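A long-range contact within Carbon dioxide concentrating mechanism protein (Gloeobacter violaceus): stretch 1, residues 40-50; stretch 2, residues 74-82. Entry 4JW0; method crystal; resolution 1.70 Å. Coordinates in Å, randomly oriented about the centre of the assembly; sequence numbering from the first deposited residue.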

# COMPACT_ATOMS: atom_id res chain seq x y z
N TYR A 40 11.27 -9.81 -0.00
CA TYR A 40 11.22 -10.13 1.42
C TYR A 40 10.41 -9.07 2.20
O TYR A 40 10.13 -7.98 1.70
CB TYR A 40 12.63 -10.19 2.00
CG TYR A 40 13.22 -8.83 2.24
CD1 TYR A 40 13.91 -8.16 1.23
CD2 TYR A 40 13.07 -8.19 3.46
CE1 TYR A 40 14.44 -6.90 1.43
CE2 TYR A 40 13.60 -6.92 3.68
CZ TYR A 40 14.27 -6.29 2.66
OH TYR A 40 14.79 -5.03 2.86
N GLU A 41 10.03 -9.43 3.41
CA GLU A 41 9.41 -8.50 4.35
C GLU A 41 9.90 -8.87 5.73
O GLU A 41 10.10 -10.05 6.03
CB GLU A 41 7.88 -8.62 4.30
CG GLU A 41 7.14 -7.55 5.12
CD GLU A 41 7.00 -6.22 4.37
OE1 GLU A 41 7.05 -6.22 3.13
OE2 GLU A 41 6.83 -5.17 5.03
N VAL A 42 10.14 -7.87 6.58
CA VAL A 42 10.43 -8.13 7.98
C VAL A 42 9.15 -7.92 8.78
O VAL A 42 8.54 -6.85 8.71
CB VAL A 42 11.56 -7.23 8.52
CG1 VAL A 42 11.84 -7.55 9.98
CG2 VAL A 42 12.83 -7.41 7.69
N ALA A 43 8.74 -8.95 9.51
CA ALA A 43 7.46 -8.93 10.20
C ALA A 43 7.61 -9.18 11.69
O ALA A 43 8.48 -9.93 12.13
CB ALA A 43 6.53 -9.96 9.58
N ALA A 44 6.75 -8.54 12.47
CA ALA A 44 6.65 -8.82 13.89
C ALA A 44 6.03 -10.20 14.08
O ALA A 44 5.04 -10.54 13.44
CB ALA A 44 5.80 -7.77 14.58
N ASP A 45 6.63 -11.00 14.96
CA ASP A 45 6.16 -12.36 15.19
C ASP A 45 5.79 -12.59 16.65
O ASP A 45 6.66 -12.76 17.51
CB ASP A 45 7.22 -13.38 14.79
CG ASP A 45 6.75 -14.82 15.01
OD1 ASP A 45 5.52 -15.06 14.96
OD2 ASP A 45 7.60 -15.70 15.24
N GLY A 46 4.48 -12.61 16.91
CA GLY A 46 3.96 -12.97 18.21
C GLY A 46 3.36 -14.37 18.18
O GLY A 46 2.78 -14.83 19.18
N VAL A 47 3.49 -15.05 17.05
CA VAL A 47 3.00 -16.41 16.91
C VAL A 47 4.07 -17.41 17.34
O VAL A 47 3.79 -18.36 18.08
CB VAL A 47 2.56 -16.71 15.47
CG1 VAL A 47 2.15 -18.17 15.33
CG2 VAL A 47 1.41 -15.80 15.08
N GLY A 48 5.30 -17.19 16.89
CA GLY A 48 6.41 -18.06 17.23
C GLY A 48 6.73 -19.01 16.09
O GLY A 48 6.55 -20.22 16.22
N ALA A 49 7.21 -18.47 14.98
CA ALA A 49 7.51 -19.27 13.80
C ALA A 49 9.00 -19.53 13.68
O ALA A 49 9.82 -18.65 13.91
CB ALA A 49 6.99 -18.57 12.55
N GLY A 50 9.34 -20.76 13.30
CA GLY A 50 10.72 -21.17 13.16
C GLY A 50 11.22 -21.16 11.73
O GLY A 50 10.44 -21.04 10.77
N VAL A 74 4.53 -0.50 13.62
CA VAL A 74 4.77 -1.75 12.89
C VAL A 74 3.79 -1.87 11.73
O VAL A 74 2.61 -1.53 11.86
CB VAL A 74 4.62 -2.99 13.79
CG1 VAL A 74 5.76 -3.06 14.77
CG2 VAL A 74 3.28 -2.97 14.53
N ASP A 75 4.27 -2.38 10.60
CA ASP A 75 3.47 -2.43 9.38
C ASP A 75 3.45 -3.82 8.74
O ASP A 75 3.02 -3.97 7.59
CB ASP A 75 3.98 -1.40 8.37
CG ASP A 75 5.34 -1.78 7.80
OD1 ASP A 75 5.99 -2.66 8.40
OD2 ASP A 75 5.74 -1.21 6.76
N ALA A 76 3.93 -4.82 9.47
CA ALA A 76 3.87 -6.20 9.00
C ALA A 76 3.83 -7.13 10.19
O ALA A 76 4.57 -6.95 11.16
CB ALA A 76 5.05 -6.52 8.11
N VAL A 77 2.96 -8.12 10.12
CA VAL A 77 2.72 -9.01 11.24
C VAL A 77 2.50 -10.44 10.75
O VAL A 77 1.79 -10.68 9.78
CB VAL A 77 1.49 -8.55 12.06
CG1 VAL A 77 0.23 -8.57 11.19
CG2 VAL A 77 1.30 -9.41 13.29
N VAL A 78 3.12 -11.39 11.45
CA VAL A 78 2.86 -12.81 11.22
C VAL A 78 1.55 -13.13 11.91
O VAL A 78 1.41 -12.90 13.11
CB VAL A 78 3.98 -13.69 11.82
CG1 VAL A 78 3.63 -15.17 11.72
CG2 VAL A 78 5.32 -13.41 11.14
N ILE A 79 0.59 -13.67 11.17
CA ILE A 79 -0.70 -13.97 11.78
C ILE A 79 -0.94 -15.47 11.95
O ILE A 79 -1.81 -15.86 12.72
CB ILE A 79 -1.86 -13.33 11.00
CG1 ILE A 79 -2.02 -13.97 9.62
CG2 ILE A 79 -1.63 -11.83 10.88
CD1 ILE A 79 -3.21 -13.45 8.85
N GLY A 80 -0.18 -16.30 11.24
CA GLY A 80 -0.32 -17.73 11.40
C GLY A 80 0.75 -18.56 10.73
O GLY A 80 1.28 -18.19 9.69
N ILE A 81 1.05 -19.70 11.34
CA ILE A 81 1.87 -20.71 10.70
C ILE A 81 0.97 -21.58 9.83
O ILE A 81 -0.07 -22.06 10.28
CB ILE A 81 2.61 -21.58 11.73
CG1 ILE A 81 3.60 -20.71 12.52
CG2 ILE A 81 3.33 -22.74 11.04
CD1 ILE A 81 4.08 -21.34 13.83
N ILE A 82 1.35 -21.75 8.58
CA ILE A 82 0.52 -22.49 7.63
C ILE A 82 0.75 -23.99 7.76
O ILE A 82 1.88 -24.45 7.76
CB ILE A 82 0.81 -22.04 6.19
CG1 ILE A 82 0.28 -20.62 5.96
CG2 ILE A 82 0.19 -23.00 5.20
CD1 ILE A 82 0.77 -19.98 4.69
O HOH W 1 7.08 -2.05 4.76
O HOH W 2 4.40 -3.83 5.16
O HOH W 3 2.25 -11.93 15.32

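How do the two backbones meet? Strand 40-44 and strand 76-81 run in broadly the same direction but at 65° to each other, and they pair only briefly. A single bridge joins Ala-44 to Val-77, and Ala-44 uses both of its polar backbone atoms in it: its N donates to Ala-76 O at 3.0 Å, and its O accepts from Val-78 N at 2.9 Å, the latter nearly straight at 177°. The same Ala-44 O also lies 3.5 Å from Val-77 CA, in a CA-H...O contact.

What continues the contact once the chain leaves the bridge? A water takes over, accepting from Gly-46 N at 2.8 Å and donating to Val-78 O at 2.6 Å, so the two backbones remain linked where they no longer bond directly.

What shapes the turn that follows? Asp-45 gathers the loop's amides around its carboxylate: OD1 accepts from Val-47 N and from Gly-48 N, each at 2.9 Å, while OD2 accepts from Ala-49 N at 2.8 Å. Gly-48 has phi/psi of 101/67, where a CB would be jammed against the carbonyl O of Val-47.

Which side chains fill the space between the stretches? Small apolar ones do, close to the bridge. Ala-43 CB sits 4.0 Å from both Ala-76 CB and Val-78 CG2. From within the loop, Val-47 CG2 approaches Val-78 CG1 at 4.1 Å, and Val-47 CG1 lies 4.0 Å from Ile-81 CD1. Ala-49 CB packs 4.0 Å from Ile-81 CG1.

How are two nearby acids accommodated? Glu-41 OE2 and Asp-75 OD1 are 4.3 Å apart, a pairing of like charges with no direct bond. Water lies between the residues: one molecule is 3.1 Å from Glu-41 OE2 and 2.5 Å from Asp-75 OD2, and another is 2.8 Å from both Glu-41 OE2 and Asp-75 O.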